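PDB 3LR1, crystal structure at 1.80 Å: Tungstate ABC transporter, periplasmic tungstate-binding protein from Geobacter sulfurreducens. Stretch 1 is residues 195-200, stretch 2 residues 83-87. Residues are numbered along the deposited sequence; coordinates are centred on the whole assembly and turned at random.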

# COMPACT_ATOMS: atom_id res chain seq x y z
N LEU A 195 8.20 7.07 -10.25
CA LEU A 195 7.91 5.74 -10.81
C LEU A 195 6.71 5.23 -10.01
O LEU A 195 6.29 5.96 -9.11
CB LEU A 195 9.15 4.81 -10.75
CG LEU A 195 10.01 4.62 -9.46
CD1 LEU A 195 9.78 3.24 -8.71
CD2 LEU A 195 11.52 4.81 -9.77
N PHE A 196 6.13 4.06 -10.33
CA PHE A 196 5.02 3.47 -9.50
C PHE A 196 5.24 2.03 -8.91
O PHE A 196 6.15 1.28 -9.26
CB PHE A 196 3.61 3.66 -10.17
CG PHE A 196 3.35 5.09 -10.64
CD1 PHE A 196 3.32 5.41 -11.99
CD2 PHE A 196 3.26 6.13 -9.71
CE1 PHE A 196 3.15 6.74 -12.40
CE2 PHE A 196 3.09 7.44 -10.09
CZ PHE A 196 3.05 7.77 -11.43
N ASN A 197 4.41 1.72 -7.92
CA ASN A 197 4.58 0.55 -7.10
C ASN A 197 3.77 -0.54 -7.69
O ASN A 197 2.63 -0.31 -8.15
CB ASN A 197 4.17 0.80 -5.64
CG ASN A 197 5.09 1.86 -4.94
OD1 ASN A 197 6.22 2.11 -5.40
ND2 ASN A 197 4.57 2.53 -3.88
N PRO A 198 4.34 -1.73 -7.68
CA PRO A 198 3.66 -2.81 -8.29
C PRO A 198 2.70 -3.43 -7.37
O PRO A 198 3.04 -4.46 -6.71
CB PRO A 198 4.81 -3.81 -8.55
CG PRO A 198 5.74 -3.57 -7.29
CD PRO A 198 5.72 -2.06 -7.26
N TYR A 199 1.49 -2.89 -7.28
CA TYR A 199 0.52 -3.60 -6.49
C TYR A 199 0.33 -4.85 -7.23
O TYR A 199 0.46 -4.85 -8.45
CB TYR A 199 -0.82 -2.88 -6.35
CG TYR A 199 -0.74 -1.75 -5.38
CD1 TYR A 199 -1.39 -1.81 -4.14
CD2 TYR A 199 -0.00 -0.64 -5.67
CE1 TYR A 199 -1.30 -0.76 -3.24
CE2 TYR A 199 0.09 0.41 -4.79
CZ TYR A 199 -0.56 0.34 -3.58
OH TYR A 199 -0.46 1.37 -2.72
N GLY A 200 -0.01 -5.91 -6.52
CA GLY A 200 -0.53 -7.12 -7.14
C GLY A 200 -2.02 -7.36 -6.87
O GLY A 200 -2.50 -7.19 -5.76
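Stretch 2 (83-87) YNDFV

Stretch 2 (Tyr-83 to Val-87) lies across stretch 1 (Leu-195 to Gly-200) at a single antiparallel bridge, Asn-197 with Tyr-83, CA to CA 5.3 Å, and then departs from it. Taken end to end, CA 195 to 199 against CA 83 to 86, the two paths run 115° apart, so antiparallel pairing is local and no long ladder forms. The turn away comes at Asn-84, whose positive phi (75°) breaks the extended course of Tyr-83 (phi/psi -160°/148°); Asp-85 is extended again, and a strand begins at Phe-86. Together the stretches bury 412 Å².

The CA-to-CB bond of Leu-195 points away, and the residue meets stretch 2 through its backbone: its O lies 3.4 Å from Asp-85 CB and, buried by the contact, finds no hydrogen-bond partner in the model. Phe-196, extended and with CB toward stretch 2, brings its CA to 3.1 Å from Asn-84 O in a CA-H...O contact. The same carbonyl oxygen sits at the edge of the Phe-196 ring, near its plane, while Phe-196 CD2 comes within 4.3 Å of Asp-85 CB.

Asn-197 is the centre of the contact. Its O accepts a nearly straight hydrogen bond from Tyr-83 N (3.0 Å, 168°), and its N donates to Tyr-83 O (3.1 Å), closing the antiparallel pair. The N also makes a weak bond to Asn-84 O (3.1 Å, 131°), so two successive carbonyls of stretch 2 converge on one amide. The Asn-197 side chain, on the same face of the sheet as that of Tyr-83, adopts chi1 m and carries its amide past Tyr-83 to Asp-85 and Phe-86: ND2 lies 3.8 Å from Asp-85 CA and over one face of the Phe-86 ring, 3.3 Å from Phe-86 CE2.

Pro-198 points away and makes no contact. Tyr-199 turns back toward stretch 2 with chi1 m, presenting the edge of its ring to Tyr-83 O, which is 3.3 Å from CE2 of Tyr-199. The two tyrosine rings meet obliquely, centroids 5.7 Å apart and planes at 40°, with Tyr-199 CE2 3.7 Å from Tyr-83 CD2. Beyond the ring, Tyr-199 OH accepts a hydrogen bond from Asn-84 ND2 (3.2 Å, 155°). The other end of that amide, Asn-84 OD1, accepts from Asp-85 N (2.9 Å), tying the Asn-84 side chain to the backbone of the next residue, just past the turn. Gly-200 and Val-87, the last residues of their stretches, lie outside the contact.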

# COMPACT_ATOMS: atom_id res chain seq x y z
N TYR A 83 0.72 1.63 -9.49
CA TYR A 83 0.04 2.75 -8.86
C TYR A 83 0.84 3.23 -7.69
O TYR A 83 1.50 2.44 -7.03
CB TYR A 83 -1.35 2.32 -8.37
CG TYR A 83 -1.98 3.29 -7.43
CD1 TYR A 83 -2.21 4.58 -7.82
CD2 TYR A 83 -2.34 2.91 -6.16
CE1 TYR A 83 -2.78 5.53 -6.94
CE2 TYR A 83 -2.92 3.83 -5.25
CZ TYR A 83 -3.12 5.15 -5.66
OH TYR A 83 -3.66 6.13 -4.84
N ASN A 84 0.77 4.52 -7.43
CA ASN A 84 1.27 5.11 -6.24
C ASN A 84 2.80 5.23 -6.21
O ASN A 84 3.53 4.60 -7.07
CB ASN A 84 0.79 4.29 -5.05
CG ASN A 84 0.44 5.14 -3.82
OD1 ASN A 84 0.83 6.30 -3.69
ND2 ASN A 84 -0.23 4.51 -2.87
N ASP A 85 3.30 6.01 -5.24
CA ASP A 85 4.74 6.12 -5.10
C ASP A 85 5.14 6.50 -3.66
O ASP A 85 4.29 6.88 -2.88
CB ASP A 85 5.32 7.11 -6.09
CG ASP A 85 4.84 8.51 -5.88
OD1 ASP A 85 5.68 9.43 -5.75
OD2 ASP A 85 3.65 8.74 -5.82
N PHE A 86 6.42 6.40 -3.34
CA PHE A 86 6.82 6.65 -1.98
C PHE A 86 7.41 8.05 -1.82
O PHE A 86 8.24 8.47 -2.63
CB PHE A 86 7.81 5.62 -1.51
CG PHE A 86 7.20 4.27 -1.28
CD1 PHE A 86 6.32 4.06 -0.24
CD2 PHE A 86 7.59 3.19 -2.07
CE1 PHE A 86 5.78 2.80 -0.01
CE2 PHE A 86 7.05 1.95 -1.86
CZ PHE A 86 6.16 1.76 -0.81
N VAL A 87 7.08 8.71 -0.71
CA VAL A 87 7.67 10.01 -0.39
C VAL A 87 8.13 10.04 1.09
O VAL A 87 7.75 9.19 1.90
CB VAL A 87 6.63 11.18 -0.66
CG1 VAL A 87 6.17 11.31 -2.19
CG2 VAL A 87 5.40 11.03 0.20